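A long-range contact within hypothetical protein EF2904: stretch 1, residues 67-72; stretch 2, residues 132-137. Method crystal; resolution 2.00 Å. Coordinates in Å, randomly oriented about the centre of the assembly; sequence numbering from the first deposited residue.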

# COMPACT_ATOMS: atom_id res chain seq x y z
N TYR A 67 -17.18 -12.43 -7.89
CA TYR A 67 -16.97 -12.87 -6.51
C TYR A 67 -17.06 -14.40 -6.45
O TYR A 67 -17.71 -15.01 -7.29
N ASP A 68 -16.35 -15.00 -5.49
CA ASP A 68 -16.32 -16.45 -5.30
C ASP A 68 -17.77 -16.92 -5.20
O ASP A 68 -18.47 -16.51 -4.30
N PRO A 69 -18.24 -17.77 -6.14
CA PRO A 69 -19.64 -18.21 -6.10
C PRO A 69 -20.07 -18.86 -4.78
O PRO A 69 -21.24 -18.77 -4.40
N ARG A 70 -19.13 -19.51 -4.09
CA ARG A 70 -19.43 -20.22 -2.84
C ARG A 70 -19.95 -19.27 -1.76
O ARG A 70 -20.58 -19.70 -0.80
N LEU A 71 -19.67 -17.98 -1.91
CA LEU A 71 -20.16 -16.98 -0.96
C LEU A 71 -21.69 -16.84 -1.03
O LEU A 71 -22.32 -16.32 -0.10
N GLY A 72 -22.28 -17.30 -2.12
CA GLY A 72 -23.73 -17.24 -2.27
C GLY A 72 -24.25 -15.83 -2.47
O GLY A 72 -25.41 -15.53 -2.16
N PRO A 132 -10.83 -12.93 5.62
CA PRO A 132 -10.62 -14.35 5.37
C PRO A 132 -11.67 -14.91 4.44
O PRO A 132 -12.80 -14.43 4.44
N SER A 133 -11.31 -15.92 3.65
CA SER A 133 -12.31 -16.67 2.95
C SER A 133 -13.03 -17.56 3.98
O SER A 133 -12.36 -18.24 4.76
N PRO A 134 -14.37 -17.60 3.97
CA PRO A 134 -15.04 -18.49 4.95
C PRO A 134 -14.80 -19.98 4.67
O PRO A 134 -15.21 -20.84 5.46
N PHE A 135 -14.11 -20.28 3.56
CA PHE A 135 -13.84 -21.67 3.16
C PHE A 135 -12.40 -22.10 3.34
O PHE A 135 -11.99 -23.15 2.85
N GLU A 136 -11.63 -21.31 4.08
CA GLU A 136 -10.25 -21.63 4.36
C GLU A 136 -9.85 -21.18 5.76
O GLU A 136 -10.64 -20.53 6.44
N GLU A 137 -8.63 -21.53 6.17
CA GLU A 137 -8.07 -21.10 7.45
C GLU A 137 -8.02 -19.58 7.47
O GLU A 137 -7.93 -18.94 6.41

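No hydrogen bond passes directly between these two stretches; the contact combines one aromatic ring, an arginine held by a neighbouring aspartate, a leucine and three bridging waters. Stretch 1 enters a short 3-10 segment at Pro 69, while stretch 2 forms a type I turn from Ser 133 to Glu 136, closed by the backbone bond from Glu 136 N to Ser 133 O at 3.2 Å.

Tyr 67 comes first and takes no part: its side chain, chi1 m, stays out of reach of stretch 2, and its hydroxyl is satisfied elsewhere in the structure. Asp 68 is the organiser. Its CA-to-CB bond points toward the other stretch, and with chi1 t and chi2 near -9° the buried carboxylate serves both stretches. Asp 68 OD1 accepts from Arg 70 N at 3.2 Å and from Arg 70 NE at 3.0 Å; Asp 68 OD2 also accepts from Arg 70 NE, at 3.0 Å, and forms the salt bridge to Arg 70 NH2 at 2.7 Å. Asp 68 OD2 also takes a hydrogen bond from water 1 at 2.5 Å, and that water in turn accepts from Ser 133 OG at 2.8 Å. Ser 133, with chi1 t, thereby links the aspartate to its own turn, because Ser 133 OG also receives the backbone N of Phe 135 at 3.2 Å. One small hydroxyl both steadies the turn and reaches across through a water.

The CA-to-CB bond of Pro 69 points away and leaves the contact to Arg 70, whose CA-to-CB bond points toward stretch 2. Its chi1 to chi3 run m, t, m, folding the chain so that its guanidinium meets Asp 68 and lies beside Phe 135. The aliphatic and charged parts of this residue both contribute. Arg 70 CB sits over the face of the Phe 135 ring, 3.9 Å from the ring centroid and 25° off the ring normal, a CH-pi contact; farther along, Phe 135 CB lies over one face of the guanidinium, with Arg 70 NH1 to Phe 135 CB at 3.6 Å. Phe 135 is itself m at -40°; its CA-to-CB bond points toward stretch 1, it gives up the largest area to the contact, and Phe 135 CZ comes within 3.2 Å of Arg 70 O.

The arginine's remaining polar reach is toward Glu 136, whose CA-to-CB bond runs sideways while its end comes nearer, with chi1 at -106° and chi2 at 98°, both between wells. Arg 70 NH2 and Glu 136 OE2 are 4.1 Å apart, beyond a salt bridge, and two waters connect the residues. Water 2 accepts from Arg 70 NH2 at 3.0 Å and donates to Glu 136 OE1 at 3.2 Å; water 3 accepts from Arg 70 NH1 at 2.9 Å and donates to Glu 136 OE1 at 2.6 Å.

Leu 71 supplies the apolar close. Its CA-to-CB bond runs sideways, but Leu 71 CD2 lies 3.7 Å from both Pro 134 CD and Phe 135 CE2, its m, t rotamer bringing the end of the side chain nearer. Gly 72 then ends the stretch with positive phi, a conformation that favours glycine, and touches nothing across the contact.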

# COMPACT_ATOMS: atom_id res chain seq x y z
CB TYR A 67 -17.95 -12.23 -5.53
CG TYR A 67 -17.82 -10.73 -5.40
CD1 TYR A 67 -16.62 -10.14 -4.97
CD2 TYR A 67 -18.89 -9.89 -5.69
CE1 TYR A 67 -16.51 -8.77 -4.85
CE2 TYR A 67 -18.78 -8.51 -5.57
CZ TYR A 67 -17.60 -7.96 -5.15
OH TYR A 67 -17.49 -6.59 -5.01
CB ASP A 68 -15.54 -16.75 -4.01
CG ASP A 68 -15.38 -18.25 -3.70
OD1 ASP A 68 -15.98 -19.11 -4.37
OD2 ASP A 68 -14.61 -18.56 -2.75
CB PRO A 69 -19.71 -19.28 -7.20
CG PRO A 69 -18.32 -19.58 -7.55
CD PRO A 69 -17.52 -18.37 -7.27
CB ARG A 70 -18.19 -20.97 -2.34
CG ARG A 70 -17.57 -21.96 -3.36
CD ARG A 70 -16.30 -22.56 -2.80
NE ARG A 70 -15.24 -21.54 -2.70
CZ ARG A 70 -14.05 -21.75 -2.16
NH1 ARG A 70 -13.75 -22.93 -1.65
NH2 ARG A 70 -13.16 -20.77 -2.13
CB LEU A 71 -19.50 -15.61 -1.22
CG LEU A 71 -17.98 -15.48 -0.98
CD1 LEU A 71 -17.45 -14.14 -1.55
CD2 LEU A 71 -17.62 -15.64 0.49
CB PRO A 132 -10.83 -15.00 6.76
CG PRO A 132 -10.86 -13.87 7.74
CD PRO A 132 -11.28 -12.66 7.00
CB SER A 133 -11.67 -17.58 1.91
OG SER A 133 -12.68 -18.40 1.34
CB PRO A 134 -16.53 -18.15 4.79
CG PRO A 134 -16.58 -16.94 3.91
CD PRO A 134 -15.35 -16.93 3.10
CB PHE A 135 -14.32 -21.88 1.72
CG PHE A 135 -15.62 -21.20 1.45
CD1 PHE A 135 -16.81 -21.75 1.92
CD2 PHE A 135 -15.65 -19.96 0.82
CE1 PHE A 135 -18.02 -21.09 1.72
CE2 PHE A 135 -16.86 -19.30 0.63
CZ PHE A 135 -18.04 -19.87 1.07
CB GLU A 136 -9.33 -21.01 3.30
CG GLU A 136 -8.77 -22.03 2.32
CD GLU A 136 -9.54 -22.07 1.05
OE1 GLU A 136 -9.20 -22.87 0.17
OE2 GLU A 136 -10.51 -21.30 0.93
CB GLU A 137 -6.67 -21.69 7.64
CG GLU A 137 -6.46 -22.39 8.98
CD GLU A 137 -7.24 -23.70 9.08
OE1 GLU A 137 -6.73 -24.73 8.59
OE2 GLU A 137 -8.35 -23.70 9.66
O HOH W 1 -13.89 -17.10 -0.80
O HOH W 2 -10.21 -21.18 -2.32
O HOH W 3 -11.37 -24.16 -0.60